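Local structure of protein ACDH-11, isoform b (Caenorhabditis elegans, 4Y9J) at residues B[317-322]-B[440-445]; B[324-329]-B[436-441]; B[341-344]-B[350-353]. The protein belongs to the acyl-CoA dehydrogenase family and binds flavin-adenine dinucleotide together with UCC, in an assembly of four chains. One frame throughout, in Å; residues are numbered along the deposited sequence.

Contact 1. Residues B[317-322]-B[440-445]; sequences IHNAVA and QVTPIW. With UCC (S-{(3S,5R,9R)-1-[(2R,3S,4R,5R)-5-(6-amino-9H-purin-9-yl)-4-hydroxy-3-(phosphonooxy)tetrahydrofuran-2-yl]-3,5,9-trihydroxy-8,8-dimethyl-3,5-dioxido-10,14-dioxo-2,4,6-trioxa-11,15-diaza-3lambda~5~,5lambda~5~-diphosphaheptadecan-17-yl} undecanethioate), chain F.
Asn319 extends its side chain straight off helix 304-338, CG anti to the backbone N (chi1 -172°), and Trp445 turns its ring back over its own backbone, CG lying between N and the carbonyl carbon (chi1 68°); the two torsions bring amide and indole together. The carboxamide of Asn319 then works in both directions. Its ND2 donates to Thr442 O at 2.9 Å with an N-H...O angle of 150°, coming from somewhat out of the carbonyl plane, while its OD1 accepts from Trp445 NE1 at 2.8 Å in a weak, strongly bent bond. OD1 sits at the indole edge, near the ring plane, and the amide is turned steeply against the ring. The two opposite faces of the indole are covered by other groups. Val441 CG2 lies over the centre of one face, 3.4 Å above it. Across the other runs the acyl chain of UCC, whose CA3 comes within 3.3 Å of Trp445 CE3. The end of that chain is met by Ala322, its CB 3.3 Å from UCC C11, and Ala322 CB also touches Thr442 CG2 at 4.2 Å. Thr442 O is gripped a second time by Lys403 NZ, whereas Thr442 OG1 is bonded to Ala439 O and Ser323 OG. All four touching residues are buried. Trp445 belongs to both ligand pockets, touching the acyl chain of UCC and flavin-adenine dinucleotide, as part of the binding site of an acyl-CoA dehydrogenase fold.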
loop_
_atom_site.group_PDB
_atom_site.type_symbol
_atom_site.label_atom_id
_atom_site.label_comp_id
_atom_site.label_asym_id
_atom_site.label_seq_id
_atom_site.Cartn_x
_atom_site.Cartn_y
_atom_site.Cartn_z
ATOM N N ILE B 317 29.039 21.651 -4.173
ATOM C CA ILE B 317 28.406 23.008 -4.207
ATOM C C ILE B 317 26.825 22.933 -4.325
ATOM O O ILE B 317 26.071 23.671 -3.664
ATOM C CB ILE B 317 28.958 23.840 -5.342
ATOM C CG1 ILE B 317 30.474 24.106 -5.090
ATOM C CG2 ILE B 317 28.168 25.131 -5.542
ATOM C CD1 ILE B 317 31.102 25.057 -6.045
ATOM N N HIS B 318 26.355 22.105 -5.241
ATOM C CA HIS B 318 24.916 21.836 -5.357
ATOM C C HIS B 318 24.369 21.332 -4.021
ATOM O O HIS B 318 23.247 21.655 -3.644
ATOM C CB HIS B 318 24.629 20.777 -6.413
ATOM C CG HIS B 318 24.515 21.279 -7.816
ATOM N ND1 HIS B 318 25.588 21.695 -8.579
ATOM C CD2 HIS B 318 23.447 21.360 -8.627
ATOM C CE1 HIS B 318 25.180 22.014 -9.788
ATOM N NE2 HIS B 318 23.885 21.832 -9.830
ATOM N N ASN B 319 25.121 20.488 -3.334
ATOM C CA ASN B 319 24.615 19.946 -2.062
ATOM C C ASN B 319 24.492 21.087 -1.040
ATOM O O ASN B 319 23.550 21.121 -0.280
ATOM C CB ASN B 319 25.531 18.850 -1.540
ATOM C CG ASN B 319 24.958 18.138 -0.360
ATOM O OD1 ASN B 319 24.107 17.260 -0.485
ATOM N ND2 ASN B 319 25.407 18.537 0.825
ATOM N N ALA B 320 25.421 22.028 -1.044
ATOM C CA ALA B 320 25.308 23.170 -0.172
ATOM C C ALA B 320 24.105 24.043 -0.481
ATOM O O ALA B 320 23.469 24.607 0.410
ATOM C CB ALA B 320 26.597 23.989 -0.204
ATOM N N VAL B 321 23.850 24.200 -1.781
ATOM C CA VAL B 321 22.651 24.878 -2.282
ATOM C C VAL B 321 21.377 24.247 -1.664
ATOM O O VAL B 321 20.495 24.963 -1.216
ATOM C CB VAL B 321 22.546 24.848 -3.792
ATOM C CG1 VAL B 321 21.169 25.331 -4.234
ATOM C CG2 VAL B 321 23.597 25.708 -4.440
ATOM N N ALA B 322 21.335 22.927 -1.631
ATOM C CA ALA B 322 20.209 22.178 -1.104
ATOM C C ALA B 322 20.084 22.387 0.411
ATOM O O ALA B 322 19.003 22.679 0.879
ATOM C CB ALA B 322 20.388 20.722 -1.382
ATOM N N GLN B 440 18.259 15.969 5.916
ATOM C CA GLN B 440 19.118 14.971 6.525
ATOM C C GLN B 440 20.005 14.209 5.526
ATOM O O GLN B 440 21.007 13.625 5.920
ATOM C CB GLN B 440 18.292 14.048 7.446
ATOM C CG GLN B 440 19.009 12.884 8.074
ATOM C CD GLN B 440 20.086 13.346 9.072
ATOM O OE1 GLN B 440 21.293 13.487 8.694
ATOM N NE2 GLN B 440 19.686 13.665 10.235
ATOM N N VAL B 441 19.647 14.177 4.236
ATOM C CA VAL B 441 20.581 13.589 3.279
ATOM C C VAL B 441 21.920 14.412 3.136
ATOM O O VAL B 441 22.984 13.867 2.834
ATOM C CB VAL B 441 19.947 13.384 1.894
ATOM C CG1 VAL B 441 19.981 14.625 1.040
ATOM C CG2 VAL B 441 20.658 12.203 1.222
ATOM N N THR B 442 21.780 15.706 3.344
ATOM C CA THR B 442 22.826 16.668 2.931
ATOM C C THR B 442 24.170 16.541 3.709
ATOM O O THR B 442 25.189 16.748 3.095
ATOM C CB THR B 442 22.346 18.119 2.818
ATOM O OG1 THR B 442 22.011 18.705 4.089
ATOM C CG2 THR B 442 21.180 18.262 1.907
ATOM N N PRO B 443 24.167 16.186 5.000
ATOM C CA PRO B 443 25.480 15.916 5.627
ATOM C C PRO B 443 26.040 14.553 5.382
ATOM O O PRO B 443 27.169 14.298 5.869
ATOM C CB PRO B 443 25.180 16.094 7.137
ATOM C CG PRO B 443 23.744 15.628 7.206
ATOM C CD PRO B 443 23.101 16.262 6.040
ATOM N N ILE B 444 25.331 13.693 4.620
ATOM C CA ILE B 444 25.725 12.282 4.459
ATOM C C ILE B 444 26.336 12.006 3.085
ATOM O O ILE B 444 27.507 11.526 2.960
ATOM C CB ILE B 444 24.572 11.336 4.787
ATOM C CG1 ILE B 444 24.182 11.477 6.276
ATOM C CG2 ILE B 444 24.981 9.886 4.513
ATOM C CD1 ILE B 444 22.912 10.706 6.658
ATOM N N TRP B 445 25.588 12.309 2.054
ATOM C CA TRP B 445 26.076 11.993 0.730
ATOM C C TRP B 445 27.029 13.029 0.176
ATOM O O TRP B 445 27.123 14.116 0.702
ATOM C CB TRP B 445 24.918 11.691 -0.232
ATOM C CG TRP B 445 23.973 12.794 -0.644
ATOM C CD1 TRP B 445 24.063 14.161 -0.420
ATOM C CD2 TRP B 445 22.817 12.595 -1.439
ATOM N NE1 TRP B 445 23.000 14.770 -0.949
ATOM C CE2 TRP B 445 22.236 13.851 -1.638
ATOM C CE3 TRP B 445 22.217 11.438 -2.025
ATOM C CZ2 TRP B 445 21.043 14.012 -2.391
ATOM C CZ3 TRP B 445 21.055 11.598 -2.765
ATOM C CH2 TRP B 445 20.454 12.873 -2.895
HETATM O OA1 UCC F . 26.810 10.431 -2.818
HETATM C CA1 UCC F . 26.762 10.458 -4.109
HETATM C CA2 UCC F . 25.612 10.913 -5.014
HETATM C CA3 UCC F . 24.501 11.740 -4.446
HETATM C CA4 UCC F . 24.071 12.888 -5.419
HETATM C CA5 UCC F . 24.463 14.242 -4.814
HETATM C CA6 UCC F . 23.383 15.252 -4.990
HETATM C CA7 UCC F . 23.765 16.597 -4.393
HETATM C CA8 UCC F . 22.608 17.359 -4.900
HETATM C CA9 UCC F . 21.876 18.240 -4.042
HETATM C C10 UCC F . 20.498 17.822 -3.789
HETATM C C11 UCC F . 20.523 17.593 -2.284
HETATM S S UCC F . 27.974 9.937 -5.137
HETATM C CP1 UCC F . 29.367 9.300 -4.129
HETATM C CP2 UCC F . 30.018 10.306 -3.231
HETATM N NP1 UCC F . 31.296 9.820 -2.670
HETATM C CP3 UCC F . 32.099 10.723 -2.103
HETATM O OP1 UCC F . 31.794 11.900 -1.910
HETATM C CP4 UCC F . 33.496 10.259 -1.745
HETATM C CP5 UCC F . 33.785 10.613 -0.279
HETATM N NP2 UCC F . 35.199 10.295 -0.128
HETATM C CP6 UCC F . 36.197 11.110 -0.467
HETATM O OP2 UCC F . 36.028 12.263 -0.839
HETATM C CP8 UCC F . 37.582 10.542 -0.235
HETATM O OP3 UCC F . 38.405 11.565 0.404
HETATM C CPB UCC F . 38.388 10.206 -1.467
HETATM C CP7 UCC F . 38.395 11.188 -2.649
HETATM C CP9 UCC F . 37.381 9.217 -2.201
HETATM C CPA UCC F . 39.470 9.126 -1.247
HETATM O O7 UCC F . 40.132 8.840 -2.504
HETATM P P2 UCC F . 41.610 8.173 -2.507
HETATM O O21 UCC F . 42.060 7.913 -3.935
HETATM O O22 UCC F . 41.602 7.113 -1.397
HETATM O O6 UCC F . 42.451 9.403 -1.853
HETATM P P1 UCC F . 43.631 10.259 -2.496
HETATM O O11 UCC F . 44.836 9.413 -2.878
HETATM O O12 UCC F . 43.798 11.371 -1.504
HETATM O "O5'" UCC F . 42.859 10.830 -3.860
HETATM C "C5'" UCC F . 43.367 10.494 -5.175
HETATM C "C4'" UCC F . 43.598 11.752 -6.034
HETATM C "C3'" UCC F . 44.622 12.685 -5.394
HETATM O "O3'" UCC F . 45.257 13.317 -6.476
HETATM P P3 UCC F . 46.791 13.112 -6.792
HETATM O O33 UCC F . 46.954 13.890 -8.079
HETATM O O32 UCC F . 46.920 11.639 -7.102
HETATM O O31 UCC F . 47.511 13.648 -5.529
HETATM C "C2'" UCC F . 43.821 13.720 -4.616
HETATM O "O2'" UCC F . 44.398 15.024 -4.563
HETATM O "O4'" UCC F . 42.372 12.508 -6.132
HETATM C "C1'" UCC F . 42.595 13.780 -5.537
HETATM N N9 UCC F . 41.357 14.278 -4.919
HETATM C C4 UCC F . 40.857 15.473 -5.211
HETATM N N3 UCC F . 41.171 16.468 -6.075
HETATM C C8 UCC F . 40.626 13.662 -3.961
HETATM N N7 UCC F . 39.584 14.452 -3.643
HETATM C C5 UCC F . 39.657 15.581 -4.383
HETATM C C6 UCC F . 38.835 16.806 -4.573
HETATM N N6 UCC F . 37.707 16.965 -3.835
HETATM N N1 UCC F . 39.297 17.764 -5.440
HETATM C C2 UCC F . 40.426 17.584 -6.156
#

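Contact 2. Residues B[324-329]-B[436-441]; sequences LGYMRR and LRDAQV
Helix 304-338 and the end region of helix 432-439 come closest at Tyr326 and Ala439, whose CA atoms are 6.2 Å apart, and no hydrogen bond passes directly between the two segments. The ring of Tyr326 carries the contact. It lays one face against the backbone of the second helix: Ala439 N stands 3.8 Å above the ring plane, offset toward the rim, and Tyr326 CD2 reaches Ala439 CA at 3.6 Å. The methyl group joins in, with Ala439 CB 3.9 Å from the same CD2. The ring gets there with CG anti to the carbonyl carbon (chi1 -66°), which sends the phenol across to Asp438, the residue before Ala439. There Tyr326 OH packs on Asp438 CB at 3.5 Å, and the ring and carboxylate planes are 65° apart. The two polar ends meet through a water molecule instead of directly: it lies in the plane of the ring at its edge, 2.7 Å from Tyr326 OH, and donates to Asp438 OD2 at 2.6 Å. The carboxylate is also held by Thr280 N, its strongest polar partner, at OD1 and by Gln282 NE2 at OD2. Leu141 packs on both Tyr326 and Asp438. The chemistry is therefore divided: van der Waals contact joins the helices through the ring face, while a buried carboxylate, held by amide donors and a bridging water, would probably remain ionised and fix the position of the water beside the phenol.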
loop_
_atom_site.group_PDB
_atom_site.type_symbol
_atom_site.label_atom_id
_atom_site.label_comp_id
_atom_site.label_asym_id
_atom_site.label_seq_id
_atom_site.Cartn_x
_atom_site.Cartn_y
_atom_site.Cartn_z
ATOM N N LEU B 324 21.069 24.920 2.166
ATOM C CA LEU B 324 20.678 26.287 2.370
ATOM C C LEU B 324 19.250 26.517 1.899
ATOM O O LEU B 324 18.533 27.325 2.499
ATOM C CB LEU B 324 21.650 27.241 1.669
ATOM C CG LEU B 324 23.002 27.314 2.411
ATOM C CD1 LEU B 324 24.092 27.864 1.557
ATOM C CD2 LEU B 324 22.870 28.104 3.692
ATOM N N GLY B 325 18.869 25.827 0.836
ATOM C CA GLY B 325 17.498 25.859 0.351
ATOM C C GLY B 325 16.464 25.393 1.411
ATOM O O GLY B 325 15.443 26.096 1.641
ATOM N N TYR B 326 16.793 24.327 2.108
ATOM C CA TYR B 326 15.927 23.803 3.187
ATOM C C TYR B 326 15.883 24.745 4.396
ATOM O O TYR B 326 14.809 24.968 4.979
ATOM C CB TYR B 326 16.360 22.414 3.617
ATOM C CG TYR B 326 16.180 21.381 2.523
ATOM C CD1 TYR B 326 14.972 21.212 1.914
ATOM C CD2 TYR B 326 17.229 20.570 2.099
ATOM C CE1 TYR B 326 14.794 20.276 0.909
ATOM C CE2 TYR B 326 17.049 19.616 1.112
ATOM C CZ TYR B 326 15.827 19.487 0.516
ATOM O OH TYR B 326 15.579 18.629 -0.535
ATOM N N MET B 327 17.044 25.297 4.744
ATOM C CA MET B 327 17.139 26.271 5.831
ATOM C C MET B 327 16.306 27.517 5.529
ATOM O O MET B 327 15.446 27.942 6.316
ATOM C CB MET B 327 18.590 26.611 6.100
ATOM C CG MET B 327 19.412 25.433 6.593
ATOM S SD MET B 327 21.240 25.528 6.405
ATOM C CE MET B 327 21.504 26.958 7.322
ATOM N N ARG B 328 16.496 28.091 4.359
ATOM C CA ARG B 328 15.710 29.265 3.964
ATOM C C ARG B 328 14.232 28.919 3.849
ATOM O O ARG B 328 13.379 29.729 4.261
ATOM C CB ARG B 328 16.230 29.826 2.657
ATOM C CG ARG B 328 15.334 30.896 1.974
ATOM C CD ARG B 328 15.093 32.120 2.806
ATOM N NE ARG B 328 16.370 32.754 3.165
ATOM C CZ ARG B 328 16.685 33.299 4.328
ATOM N NH1 ARG B 328 15.806 33.296 5.332
ATOM N NH2 ARG B 328 17.895 33.867 4.493
ATOM N N ARG B 329 13.901 27.774 3.272
ATOM C CA ARG B 329 12.494 27.426 3.100
ATOM C C ARG B 329 11.739 27.355 4.480
ATOM O O ARG B 329 10.681 27.937 4.647
ATOM C CB ARG B 329 12.326 26.128 2.280
ATOM C CG ARG B 329 10.896 25.644 2.138
ATOM C CD ARG B 329 10.035 26.687 1.438
ATOM N NE ARG B 329 10.456 26.955 0.039
ATOM C CZ ARG B 329 10.044 26.258 -1.024
ATOM N NH1 ARG B 329 9.285 25.179 -0.880
ATOM N NH2 ARG B 329 10.470 26.600 -2.238
ATOM N N LEU B 436 12.618 18.293 6.622
ATOM C CA LEU B 436 13.579 17.748 7.594
ATOM C C LEU B 436 14.207 16.421 7.094
ATOM O O LEU B 436 15.447 16.233 7.133
ATOM C CB LEU B 436 12.908 17.474 8.929
ATOM C CG LEU B 436 13.768 16.918 10.026
ATOM C CD1 LEU B 436 14.806 17.903 10.506
ATOM C CD2 LEU B 436 12.892 16.485 11.169
ATOM N N ARG B 437 13.352 15.501 6.621
ATOM C CA ARG B 437 13.794 14.185 6.156
ATOM C C ARG B 437 14.821 14.352 4.981
ATOM O O ARG B 437 15.856 13.665 4.926
ATOM C CB ARG B 437 12.582 13.336 5.775
ATOM C CG ARG B 437 11.716 12.963 7.020
ATOM C CD ARG B 437 10.724 11.899 6.657
ATOM N NE ARG B 437 9.671 12.399 5.824
ATOM C CZ ARG B 437 9.596 12.336 4.518
ATOM N NH1 ARG B 437 10.512 11.705 3.794
ATOM N NH2 ARG B 437 8.509 12.839 3.937
ATOM N N ASP B 438 14.485 15.218 4.049
ATOM C CA ASP B 438 15.323 15.558 2.912
ATOM C C ASP B 438 16.634 16.303 3.284
ATOM O O ASP B 438 17.709 15.944 2.811
ATOM C CB ASP B 438 14.521 16.283 1.818
ATOM C CG ASP B 438 13.408 15.356 1.136
ATOM O OD1 ASP B 438 13.212 14.137 1.501
ATOM O OD2 ASP B 438 12.702 15.849 0.165
ATOM N N ALA B 439 16.537 17.284 4.179
ATOM C CA ALA B 439 17.709 18.016 4.653
ATOM C C ALA B 439 18.730 17.060 5.303
ATOM O O ALA B 439 19.925 17.298 5.224
ATOM C CB ALA B 439 17.292 19.088 5.670
ATOM N N GLN B 440 18.259 15.969 5.916
ATOM C CA GLN B 440 19.118 14.971 6.525
ATOM C C GLN B 440 20.005 14.209 5.526
ATOM O O GLN B 440 21.007 13.625 5.920
ATOM C CB GLN B 440 18.292 14.048 7.446
ATOM C CG GLN B 440 19.009 12.884 8.074
ATOM C CD GLN B 440 20.086 13.346 9.072
ATOM O OE1 GLN B 440 21.293 13.487 8.694
ATOM N NE2 GLN B 440 19.686 13.665 10.235
ATOM N N VAL B 441 19.647 14.177 4.236
ATOM C CA VAL B 441 20.581 13.589 3.279
ATOM C C VAL B 441 21.920 14.412 3.136
ATOM O O VAL B 441 22.984 13.867 2.834
ATOM C CB VAL B 441 19.947 13.384 1.894
ATOM C CG1 VAL B 441 19.981 14.625 1.040
ATOM C CG2 VAL B 441 20.658 12.203 1.222
HETATM O O HOH W 1 12.949 18.221 -0.834
#

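Contact 3. Residues B[341-344]-B[350-353]; sequences RVVF and KWPL. With FAD (flavin-adenine dinucleotide), chain C.
The adenine end of the flavin-adenine dinucleotide site is bordered here by a short antiparallel hairpin, strands 342-343 and 346-347, and by the start of helix 352-383, where Trp351 occupies the N-cap position. The indole of Trp351 is tied to the hairpin by its NE1, which donates to Val343 O at 2.9 Å; the N-H...O angle is 147° and the C=O...N angle 157°, so the donor approaches fairly close to the carbonyl direction. Phe344 O lies in the ring plane at the indole edge, with Trp351 CZ2 3.6 Å away. Beside the hydrogen bond, Val343 CG2 packs on Trp351 CD1 at 3.7 Å; this branch lies between the backbone N and the carbonyl carbon, and it reaches the adenine N7A as well. The adenine meets several surfaces: N1A stands 4.0 Å above one face of the Trp351 ring, offset toward the rim, and N7A lies in the plane of the Phe344 ring at its edge. Further along the cofactor, Arg341 addresses the diphosphate. Other cofactor bonds come from Gln348 and from residues of the second subunit, among them Thr191 and Ser225, so the site spans a subunit interface. The chain of Arg341 bends at chi2 (52°) to present its guanidinium edge: NE donates to FAD O2A at 2.6 Å, and NH2 makes weaker, longer bonds to O2A and O2P.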
loop_
_atom_site.group_PDB
_atom_site.type_symbol
_atom_site.label_atom_id
_atom_site.label_comp_id
_atom_site.label_asym_id
_atom_site.label_seq_id
_atom_site.Cartn_x
_atom_site.Cartn_y
_atom_site.Cartn_z
ATOM N N ARG B 341 -0.694 32.521 13.306
ATOM C CA ARG B 341 -0.999 31.576 14.397
ATOM C C ARG B 341 -1.068 32.364 15.684
ATOM O O ARG B 341 -0.070 32.905 16.082
ATOM C CB ARG B 341 0.079 30.497 14.495
ATOM C CG ARG B 341 -0.185 29.404 15.530
ATOM C CD ARG B 341 -1.564 28.722 15.427
ATOM N NE ARG B 341 -1.710 27.624 16.425
ATOM C CZ ARG B 341 -2.799 26.828 16.601
ATOM N NH1 ARG B 341 -3.889 26.910 15.840
ATOM N NH2 ARG B 341 -2.786 25.883 17.567
ATOM N N VAL B 342 -2.244 32.385 16.317
ATOM C CA VAL B 342 -2.452 33.045 17.619
ATOM C C VAL B 342 -2.127 32.090 18.727
ATOM O O VAL B 342 -2.634 30.942 18.762
ATOM C CB VAL B 342 -3.895 33.511 17.807
ATOM C CG1 VAL B 342 -4.047 34.219 19.154
ATOM C CG2 VAL B 342 -4.289 34.443 16.659
ATOM N N VAL B 343 -1.270 32.560 19.618
ATOM C CA VAL B 343 -0.926 31.849 20.828
ATOM C C VAL B 343 -0.895 32.867 21.994
ATOM O O VAL B 343 -0.213 33.898 21.961
ATOM C CB VAL B 343 0.404 31.086 20.724
ATOM C CG1 VAL B 343 0.357 30.065 19.563
ATOM C CG2 VAL B 343 1.572 32.074 20.639
ATOM N N PHE B 344 -1.731 32.560 22.982
ATOM C CA PHE B 344 -1.868 33.340 24.203
ATOM C C PHE B 344 -2.256 34.747 23.833
ATOM O O PHE B 344 -1.720 35.700 24.370
ATOM C CB PHE B 344 -0.600 33.283 25.060
ATOM C CG PHE B 344 -0.337 31.924 25.647
ATOM C CD1 PHE B 344 -0.919 31.549 26.870
ATOM C CD2 PHE B 344 0.480 31.011 24.990
ATOM C CE1 PHE B 344 -0.677 30.280 27.423
ATOM C CE2 PHE B 344 0.733 29.744 25.535
ATOM C CZ PHE B 344 0.144 29.378 26.748
ATOM N N LYS B 350 4.536 38.343 17.414
ATOM C CA LYS B 350 4.584 39.404 18.410
ATOM C C LYS B 350 5.341 38.984 19.686
ATOM O O LYS B 350 5.555 39.801 20.604
ATOM C CB LYS B 350 3.147 39.885 18.787
ATOM C CG LYS B 350 2.282 40.370 17.616
ATOM C CD LYS B 350 2.873 41.624 17.038
ATOM C CE LYS B 350 2.689 41.745 15.542
ATOM N NZ LYS B 350 1.275 42.006 15.185
ATOM N N TRP B 351 5.705 37.714 19.778
ATOM C CA TRP B 351 6.322 37.232 20.993
ATOM C C TRP B 351 7.853 37.272 20.856
ATOM O O TRP B 351 8.433 36.566 20.031
ATOM C CB TRP B 351 5.809 35.821 21.330
ATOM C CG TRP B 351 4.383 35.810 21.805
ATOM C CD1 TRP B 351 3.313 35.241 21.201
ATOM C CD2 TRP B 351 3.895 36.415 22.999
ATOM N NE1 TRP B 351 2.164 35.475 21.930
ATOM C CE2 TRP B 351 2.506 36.173 23.054
ATOM C CE3 TRP B 351 4.507 37.128 24.041
ATOM C CZ2 TRP B 351 1.719 36.624 24.098
ATOM C CZ3 TRP B 351 3.739 37.565 25.054
ATOM C CH2 TRP B 351 2.348 37.324 25.089
ATOM N N PRO B 352 8.523 38.028 21.731
ATOM C CA PRO B 352 9.963 38.163 21.660
ATOM C C PRO B 352 10.807 36.868 21.664
ATOM O O PRO B 352 11.820 36.791 20.954
ATOM C CB PRO B 352 10.301 38.945 22.889
ATOM C CG PRO B 352 9.112 39.800 23.116
ATOM C CD PRO B 352 7.935 38.928 22.710
ATOM N N LEU B 353 10.385 35.879 22.432
ATOM C CA LEU B 353 11.101 34.599 22.440
ATOM C C LEU B 353 11.033 33.891 21.086
ATOM O O LEU B 353 11.991 33.228 20.669
ATOM C CB LEU B 353 10.530 33.687 23.540
ATOM C CG LEU B 353 11.163 32.311 23.731
ATOM C CD1 LEU B 353 12.660 32.307 24.004
ATOM C CD2 LEU B 353 10.392 31.693 24.882
HETATM P PA FAD C . 1.206 25.839 18.794
HETATM O O1A FAD C . 1.048 26.386 20.254
HETATM O O2A FAD C . 0.215 26.373 17.748
HETATM O O5B FAD C . 2.645 26.241 18.120
HETATM C C5B FAD C . 3.831 25.997 18.836
HETATM C C4B FAD C . 4.753 27.126 18.477
HETATM O O4B FAD C . 4.138 28.276 19.103
HETATM C C3B FAD C . 6.123 26.868 19.092
HETATM O O3B FAD C . 7.196 27.579 18.425
HETATM C C2B FAD C . 5.912 27.404 20.511
HETATM O O2B FAD C . 7.113 27.852 21.109
HETATM C C1B FAD C . 5.097 28.644 20.146
HETATM N N9A FAD C . 4.460 29.223 21.339
HETATM C C8A FAD C . 3.274 28.803 21.895
HETATM N N7A FAD C . 2.998 29.626 22.987
HETATM C C5A FAD C . 4.026 30.571 23.087
HETATM C C6A FAD C . 4.363 31.707 23.964
HETATM N N6A FAD C . 3.491 31.952 24.957
HETATM N N1A FAD C . 5.482 32.427 23.724
HETATM C C2A FAD C . 6.350 32.169 22.729
HETATM N N3A FAD C . 6.105 31.135 21.887
HETATM C C4A FAD C . 5.004 30.315 22.010
HETATM N N1 FAD C . -2.101 16.501 22.739
HETATM C C2 FAD C . -2.981 15.944 23.589
HETATM O O2 FAD C . -3.598 16.688 24.342
HETATM N N3 FAD C . -3.136 14.626 23.689
HETATM C C4 FAD C . -2.517 13.764 22.903
HETATM O O4 FAD C . -2.706 12.536 22.942
HETATM C C4X FAD C . -1.541 14.286 21.909
HETATM N N5 FAD C . -0.884 13.498 21.007
HETATM C C5X FAD C . 0.055 14.017 20.151
HETATM C C6 FAD C . 0.765 13.222 19.242
HETATM C C7 FAD C . 1.707 13.819 18.373
HETATM C C7M FAD C . 2.493 12.967 17.449
HETATM C C8 FAD C . 1.912 15.269 18.402
HETATM C C8M FAD C . 2.925 15.934 17.465
HETATM C C9 FAD C . 1.210 16.069 19.283
HETATM C C9A FAD C . 0.277 15.503 20.152
HETATM N N10 FAD C . -0.466 16.277 20.995
HETATM C C10 FAD C . -1.384 15.737 21.895
HETATM C "C1'" FAD C . -0.319 17.726 20.906
HETATM C "C2'" FAD C . 0.851 18.440 21.529
HETATM O "O2'" FAD C . 0.762 18.425 22.977
HETATM C "C3'" FAD C . 0.818 19.809 20.843
HETATM O "O3'" FAD C . 1.303 19.722 19.497
HETATM C "C4'" FAD C . 1.787 20.683 21.583
HETATM O "O4'" FAD C . 1.211 20.911 22.891
HETATM C "C5'" FAD C . 2.035 21.955 20.753
HETATM O "O5'" FAD C . 0.789 22.658 20.643
HETATM P P FAD C . 0.234 23.074 19.149
HETATM O O1P FAD C . 0.334 21.866 18.245
HETATM O O2P FAD C . -1.149 23.702 19.374
HETATM O O3P FAD C . 1.340 24.186 18.736
#

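Overall arrangement
Following the chain from the N terminus, helix 304-338 supplies first 317-322 and then 324-329. Contact 3 comes next, closing a short loop of five residues between the hairpin strand 342-343 and the start of helix 352-383. The chain passes through helices 352-383 and 389-419 before 436-441 and 440-445 return to helix 304-338. The loops of contacts 1 and 2 thus start one after the other on that helix and end on the same stretch; contact 3 is nested inside both. Contacts 1 and 2 share Gln440 and Val441, their centres 8 Å apart, close to the centre of the folded chain; contact 3 lies remote, its centre about 33 Å from that of contact 1. All three touch the second subunit.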